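Local atomic coordinates of acid phosphatase (Bacillus anthracis, PDB entry 2I33), a protein that probably hydrolyses phosphate monoesters at acidic pH, as a magnesium-binding class C acid phosphatase of the HAD superfamily. Residues Ala61-Leu66 and Val175-Asp180; Asp184-Asp189 and Glu209-Phe214. One frame throughout, in Å; residues are numbered along the deposited sequence.

Contacts 1 and 2 follow one another along the chain, the first closing before the second opens, and their centres lie about 8 Å apart. Both reach the same parallel sheet of the HAD fold, contact 2 through strand 211-213; in it strand 59-64 neighbours strand 172-179, and this in turn neighbours strand 211-213 at the sheet's edge within the chain. Probable hydrogen bonds, such as that from Ile-212 N to Phe-177 O at 2.8 Å, join the two. Contact 1 carries the magnesium-binding carboxylates at its strand ends; contact 2 closes the following loop over one face of the edge strand. Lys-161 spans them, forming salt bridges with both Asp-65 and Asp-184.

Contact 1 of 2, residues Ala61-Leu66 and Val175-Asp180; sequences AIVLDL and VLFFGD. With MG (magnesium ion), chain C.
The magnesium site of this HAD phosphatase is built where two parallel strands end side by side, with Asp-65 and Asp-180 binding magnesium from adjacent positions. Asp-65 OD2 binds magnesium at 2.1 Å and Asp-180 OD1 is a second ligand; the two oxygens come within 2.6 Å of each other, and both bind the same ion, which accounts for their closeness. The carboxylate planes are turned 29° apart. CG of Asp-65, anti to the backbone N (chi1 173°), is carried toward the end of the neighbouring strand, where the metal lies. Asp-65 OD1 accepts a hydrogen bond from a metal-bound water at 2.9 Å. Three waters and the backbone carbonyl of Asp-67 complete the ligands. Thr-69 hydrogen-bonds Asp-65 OD2, Lys-161 NZ makes a salt bridge to Asp-65 OD1 and Asn-216 ND2 bonds Asp-180 OD2, a second shell that holds both carboxylates. Asp-65 and Asp-67 belong to a DxDx(T/V) sequence, the signature in which HAD phosphatases carry their nucleophile at the first aspartate; that role is probable here by family. Behind the site, the strands of this Rossmann-like sheet are joined by a ladder of backbone bonds: Val-63 N reaches Leu-176 O, Phe-178 N reaches Val-63 O at 2.9 Å, and Asp-65 N donates to Phe-178 O at 3.0 Å, a nearly straight bond (172°) that ties the metal ligand's own backbone to the neighbouring strand. On one face Leu-64 lies alongside Phe-178, its CD2 3.8 Å from CB of the phenylalanine, while Ile-62 CD1 approaches CE2 of the same ring obliquely, a ring that Tyr-41 and Phe-109 also meet. The other face has Val-63 CB packed 3.8 Å from Phe-177 CD1.

Contact 2 of 2, residues Asp184-Asp189 and Glu209-Phe214; sequences DFTGFD and EKFIIF
Phe-185 and Phe-211 lie antiparallel, the methylene of each placed over the centre of the partner's ring. Phe-185 CB stands 3.7 Å from the centroid of the Phe-211 ring, 2° off its normal, and Phe-211 CB occupies the equivalent place over the Phe-185 ring. In this reciprocal CH-pi arrangement the ring planes are 16° apart, an offset pair with little ring-on-ring overlap. At the edge of the Phe-185 ring, in its plane, Ile-212 O lies 3.4 Å from CZ, while the side chain of Ile-213 crosses at about a right angle, its CB 4.1 Å from CZ. These contacts seat the loop after strand 172-179 on strand 211-213, the two strands being joined in a beta-alpha-beta crossover through helix 193-202. Thr-186 OG1 approaches Phe-211 CZ at 3.5 Å, and the edge of the Phe-188 ring meets Phe-211 CE2 through its own CE2. Farther out, Phe-177 packs against Phe-185, Phe-188 packs on Ala-199 and Val-200 of helix 193-202, and Glu-162 and Arg-165 of helix 162-171 touch Thr-186. Beyond the strand, Gln-39 of the second subunit hydrogen-bonds Ile-213 O.

Contact 1 of 2, residues Ala61-Leu66 and Val175-Asp180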
loop_
_atom_site.group_PDB
_atom_site.type_symbol
_atom_site.label_atom_id
_atom_site.label_comp_id
_atom_site.label_asym_id
_atom_site.label_seq_id
_atom_site.Cartn_x
_atom_site.Cartn_y
_atom_site.Cartn_z
ATOM N N ALA A 61 23.382 -3.284 -9.566
ATOM C CA ALA A 61 22.994 -2.337 -8.527
ATOM C C ALA A 61 21.500 -2.391 -8.276
ATOM O O ALA A 61 20.734 -2.896 -9.092
ATOM C CB ALA A 61 23.366 -0.934 -8.891
ATOM N N ILE A 62 21.120 -1.887 -7.125
ATOM C CA ILE A 62 19.732 -1.545 -6.872
ATOM C C ILE A 62 19.666 -0.093 -6.455
ATOM O O ILE A 62 20.662 0.494 -6.009
ATOM C CB ILE A 62 19.084 -2.426 -5.789
ATOM C CG1 ILE A 62 19.730 -2.172 -4.427
ATOM C CG2 ILE A 62 19.143 -3.901 -6.228
ATOM C CD1 ILE A 62 19.010 -2.878 -3.316
ATOM N N VAL A 63 18.495 0.482 -6.674
ATOM C CA VAL A 63 18.218 1.859 -6.373
ATOM C C VAL A 63 17.023 1.910 -5.456
ATOM O O VAL A 63 16.049 1.235 -5.711
ATOM C CB VAL A 63 17.884 2.616 -7.653
ATOM C CG1 VAL A 63 17.187 3.943 -7.339
ATOM C CG2 VAL A 63 19.146 2.804 -8.470
ATOM N N LEU A 64 17.133 2.704 -4.409
ATOM C CA LEU A 64 16.031 2.953 -3.517
ATOM C C LEU A 64 15.845 4.418 -3.248
ATOM O O LEU A 64 16.794 5.174 -3.068
ATOM C CB LEU A 64 16.245 2.282 -2.172
ATOM C CG LEU A 64 16.644 0.814 -2.206
ATOM C CD1 LEU A 64 18.161 0.646 -2.108
ATOM C CD2 LEU A 64 15.961 0.079 -1.088
ATOM N N ASP A 65 14.584 4.819 -3.172
ATOM C CA ASP A 65 14.235 6.067 -2.585
ATOM C C ASP A 65 14.511 5.958 -1.075
ATOM O O ASP A 65 14.656 4.855 -0.558
ATOM C CB ASP A 65 12.739 6.262 -2.865
ATOM C CG ASP A 65 12.177 7.419 -2.198
ATOM O OD1 ASP A 65 12.741 8.524 -2.342
ATOM O OD2 ASP A 65 11.159 7.185 -1.478
ATOM N N LEU A 66 14.537 7.096 -0.369
ATOM C CA LEU A 66 14.754 7.067 1.074
ATOM C C LEU A 66 13.467 7.267 1.823
ATOM O O LEU A 66 13.025 6.376 2.506
ATOM C CB LEU A 66 15.792 8.072 1.543
ATOM C CG LEU A 66 17.244 7.674 1.210
ATOM C CD1 LEU A 66 18.188 8.740 1.591
ATOM C CD2 LEU A 66 17.619 6.386 1.940
ATOM N N VAL A 175 19.093 -3.565 -11.312
ATOM C CA VAL A 175 18.188 -4.676 -11.503
ATOM C C VAL A 175 16.840 -4.483 -10.825
ATOM O O VAL A 175 15.883 -5.206 -11.139
ATOM C CB VAL A 175 18.820 -6.002 -11.064
ATOM C CG1 VAL A 175 20.044 -6.322 -11.908
ATOM C CG2 VAL A 175 19.180 -5.972 -9.591
ATOM N N LEU A 176 16.777 -3.527 -9.887
ATOM C CA LEU A 176 15.565 -3.229 -9.144
ATOM C C LEU A 176 15.561 -1.795 -8.703
ATOM O O LEU A 176 16.607 -1.228 -8.388
ATOM C CB LEU A 176 15.504 -4.090 -7.896
ATOM C CG LEU A 176 15.260 -5.589 -8.065
ATOM C CD1 LEU A 176 15.562 -6.261 -6.737
ATOM C CD2 LEU A 176 13.828 -5.810 -8.502
ATOM N N PHE A 177 14.352 -1.226 -8.680
ATOM C CA PHE A 177 14.075 0.066 -8.084
ATOM C C PHE A 177 13.042 -0.105 -7.008
ATOM O O PHE A 177 12.081 -0.831 -7.202
ATOM C CB PHE A 177 13.456 0.987 -9.119
ATOM C CG PHE A 177 14.347 1.265 -10.254
ATOM C CD1 PHE A 177 15.158 2.388 -10.256
ATOM C CD2 PHE A 177 14.415 0.391 -11.321
ATOM C CE1 PHE A 177 15.996 2.635 -11.297
ATOM C CE2 PHE A 177 15.270 0.641 -12.380
ATOM C CZ PHE A 177 16.050 1.784 -12.360
ATOM N N PHE A 178 13.246 0.594 -5.906
ATOM C CA PHE A 178 12.336 0.567 -4.757
ATOM C C PHE A 178 11.823 1.969 -4.495
ATOM O O PHE A 178 12.617 2.903 -4.400
ATOM C CB PHE A 178 13.047 0.063 -3.486
ATOM C CG PHE A 178 13.479 -1.385 -3.584
ATOM C CD1 PHE A 178 12.746 -2.368 -2.976
ATOM C CD2 PHE A 178 14.589 -1.735 -4.321
ATOM C CE1 PHE A 178 13.130 -3.679 -3.079
ATOM C CE2 PHE A 178 14.983 -3.041 -4.439
ATOM C CZ PHE A 178 14.244 -4.018 -3.813
ATOM N N GLY A 179 10.515 2.121 -4.311
ATOM C CA GLY A 179 10.030 3.449 -3.960
ATOM C C GLY A 179 8.566 3.478 -3.571
ATOM O O GLY A 179 7.871 2.497 -3.713
ATOM N N ASP A 180 8.128 4.637 -3.104
ATOM C CA ASP A 180 6.738 4.847 -2.707
ATOM C C ASP A 180 6.025 5.821 -3.620
ATOM O O ASP A 180 4.841 6.110 -3.442
ATOM C CB ASP A 180 6.654 5.415 -1.297
ATOM C CG ASP A 180 7.293 6.795 -1.198
ATOM O OD1 ASP A 180 8.538 6.862 -1.340
ATOM O OD2 ASP A 180 6.536 7.776 -0.975
HETATM MG MG MG C . 9.724 8.630 -1.026
HETATM O O HOH W 1 11.012 10.408 -0.922
HETATM O O HOH W 2 8.279 9.672 -0.573
HETATM O O HOH W 3 9.592 8.994 -3.112
#

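Contact 2 of 2, residues Asp184-Asp189 and Glu209-Phe214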
loop_
_atom_site.group_PDB
_atom_site.type_symbol
_atom_site.label_atom_id
_atom_site.label_comp_id
_atom_site.label_asym_id
_atom_site.label_seq_id
_atom_site.Cartn_x
_atom_site.Cartn_y
_atom_site.Cartn_z
ATOM N N ASP A 184 9.903 7.493 -8.433
ATOM C CA ASP A 184 11.070 6.703 -8.008
ATOM C C ASP A 184 11.446 5.626 -9.027
ATOM O O ASP A 184 12.472 4.958 -8.882
ATOM C CB ASP A 184 10.791 6.049 -6.670
ATOM C CG ASP A 184 10.490 7.054 -5.574
ATOM O OD1 ASP A 184 10.923 8.227 -5.675
ATOM O OD2 ASP A 184 9.807 6.649 -4.605
ATOM N N PHE A 185 10.571 5.443 -10.006
ATOM C CA PHE A 185 10.795 4.566 -11.149
ATOM C C PHE A 185 10.858 5.388 -12.404
ATOM O O PHE A 185 10.402 6.524 -12.455
ATOM C CB PHE A 185 9.645 3.597 -11.295
ATOM C CG PHE A 185 9.207 3.013 -10.001
ATOM C CD1 PHE A 185 10.122 2.357 -9.198
ATOM C CD2 PHE A 185 7.926 3.153 -9.551
ATOM C CE1 PHE A 185 9.754 1.791 -7.998
ATOM C CE2 PHE A 185 7.564 2.616 -8.332
ATOM C CZ PHE A 185 8.486 1.955 -7.546
ATOM N N THR A 186 11.333 4.766 -13.467
ATOM C CA THR A 186 11.428 5.448 -14.739
ATOM C C THR A 186 10.048 5.574 -15.395
ATOM O O THR A 186 9.267 4.619 -15.400
ATOM C CB THR A 186 12.373 4.658 -15.638
ATOM O OG1 THR A 186 11.949 3.290 -15.667
ATOM C CG2 THR A 186 13.767 4.703 -15.065
ATOM N N GLY A 187 9.764 6.734 -15.961
ATOM C CA GLY A 187 8.598 6.899 -16.827
ATOM C C GLY A 187 7.335 7.510 -16.245
ATOM O O GLY A 187 6.264 7.413 -16.866
ATOM N N PHE A 188 7.444 8.167 -15.085
ATOM C CA PHE A 188 6.276 8.734 -14.413
ATOM C C PHE A 188 6.452 10.177 -13.920
ATOM O O PHE A 188 5.833 10.580 -12.918
ATOM C CB PHE A 188 5.928 7.853 -13.213
ATOM C CG PHE A 188 5.650 6.431 -13.568
ATOM C CD1 PHE A 188 4.373 6.026 -13.956
ATOM C CD2 PHE A 188 6.660 5.480 -13.493
ATOM C CE1 PHE A 188 4.126 4.667 -14.258
ATOM C CE2 PHE A 188 6.421 4.161 -13.822
ATOM C CZ PHE A 188 5.155 3.757 -14.210
ATOM N N ASP A 189 7.295 10.945 -14.597
ATOM C CA ASP A 189 7.550 12.332 -14.183
ATOM C C ASP A 189 6.503 13.315 -14.687
ATOM O O ASP A 189 6.250 13.434 -15.897
ATOM C CB ASP A 189 8.912 12.805 -14.681
ATOM C CG ASP A 189 10.061 12.067 -14.037
ATOM O OD1 ASP A 189 10.047 11.912 -12.801
ATOM O OD2 ASP A 189 10.992 11.666 -14.779
ATOM N N GLU A 209 8.325 -6.709 -10.237
ATOM C CA GLU A 209 9.321 -7.380 -11.048
ATOM C C GLU A 209 10.595 -6.549 -11.053
ATOM O O GLU A 209 11.641 -6.987 -10.564
ATOM C CB GLU A 209 8.775 -7.624 -12.458
ATOM C CG GLU A 209 9.784 -8.155 -13.454
ATOM C CD GLU A 209 10.283 -9.544 -13.147
ATOM O OE1 GLU A 209 9.504 -10.357 -12.605
ATOM O OE2 GLU A 209 11.456 -9.831 -13.503
ATOM N N LYS A 210 10.498 -5.347 -11.589
ATOM C CA LYS A 210 11.624 -4.397 -11.629
ATOM C C LYS A 210 11.373 -3.197 -10.715
ATOM O O LYS A 210 12.316 -2.618 -10.207
ATOM C CB LYS A 210 11.887 -3.909 -13.062
ATOM C CG LYS A 210 13.195 -3.172 -13.205
ATOM N N PHE A 211 10.103 -2.830 -10.542
ATOM C CA PHE A 211 9.698 -1.704 -9.742
ATOM C C PHE A 211 9.003 -2.265 -8.538
ATOM O O PHE A 211 7.966 -2.884 -8.696
ATOM C CB PHE A 211 8.680 -0.836 -10.475
ATOM C CG PHE A 211 9.181 -0.236 -11.741
ATOM C CD1 PHE A 211 10.532 -0.093 -12.001
ATOM C CD2 PHE A 211 8.279 0.177 -12.710
ATOM C CE1 PHE A 211 10.956 0.469 -13.196
ATOM C CE2 PHE A 211 8.695 0.745 -13.855
ATOM C CZ PHE A 211 10.029 0.877 -14.118
ATOM N N ILE A 212 9.584 -2.042 -7.370
ATOM C CA ILE A 212 9.031 -2.510 -6.132
ATOM C C ILE A 212 8.448 -1.295 -5.451
ATOM O O ILE A 212 9.163 -0.359 -5.079
ATOM C CB ILE A 212 10.078 -3.189 -5.247
ATOM C CG1 ILE A 212 10.845 -4.235 -6.066
ATOM C CG2 ILE A 212 9.388 -3.764 -4.009
ATOM C CD1 ILE A 212 9.999 -5.363 -6.611
ATOM N N ILE A 213 7.137 -1.310 -5.310
ATOM C CA ILE A 213 6.411 -0.151 -4.789
ATOM C C ILE A 213 5.945 -0.372 -3.368
ATOM O O ILE A 213 5.606 -1.495 -2.999
ATOM C CB ILE A 213 5.238 0.232 -5.719
ATOM C CG1 ILE A 213 4.565 1.527 -5.243
ATOM C CG2 ILE A 213 4.292 -0.935 -5.930
ATOM C CD1 ILE A 213 3.973 2.294 -6.309
ATOM N N PHE A 214 5.978 0.725 -2.594
ATOM C CA PHE A 214 5.549 0.796 -1.208
ATOM C C PHE A 214 4.411 1.803 -1.043
ATOM O O PHE A 214 4.310 2.778 -1.770
ATOM C CB PHE A 214 6.716 1.163 -0.322
ATOM C CG PHE A 214 7.794 0.126 -0.355
ATOM C CD1 PHE A 214 7.656 -1.024 0.364
ATOM C CD2 PHE A 214 8.911 0.280 -1.127
ATOM C CE1 PHE A 214 8.605 -2.041 0.323
ATOM C CE2 PHE A 214 9.876 -0.711 -1.159
ATOM C CZ PHE A 214 9.707 -1.877 -0.438
#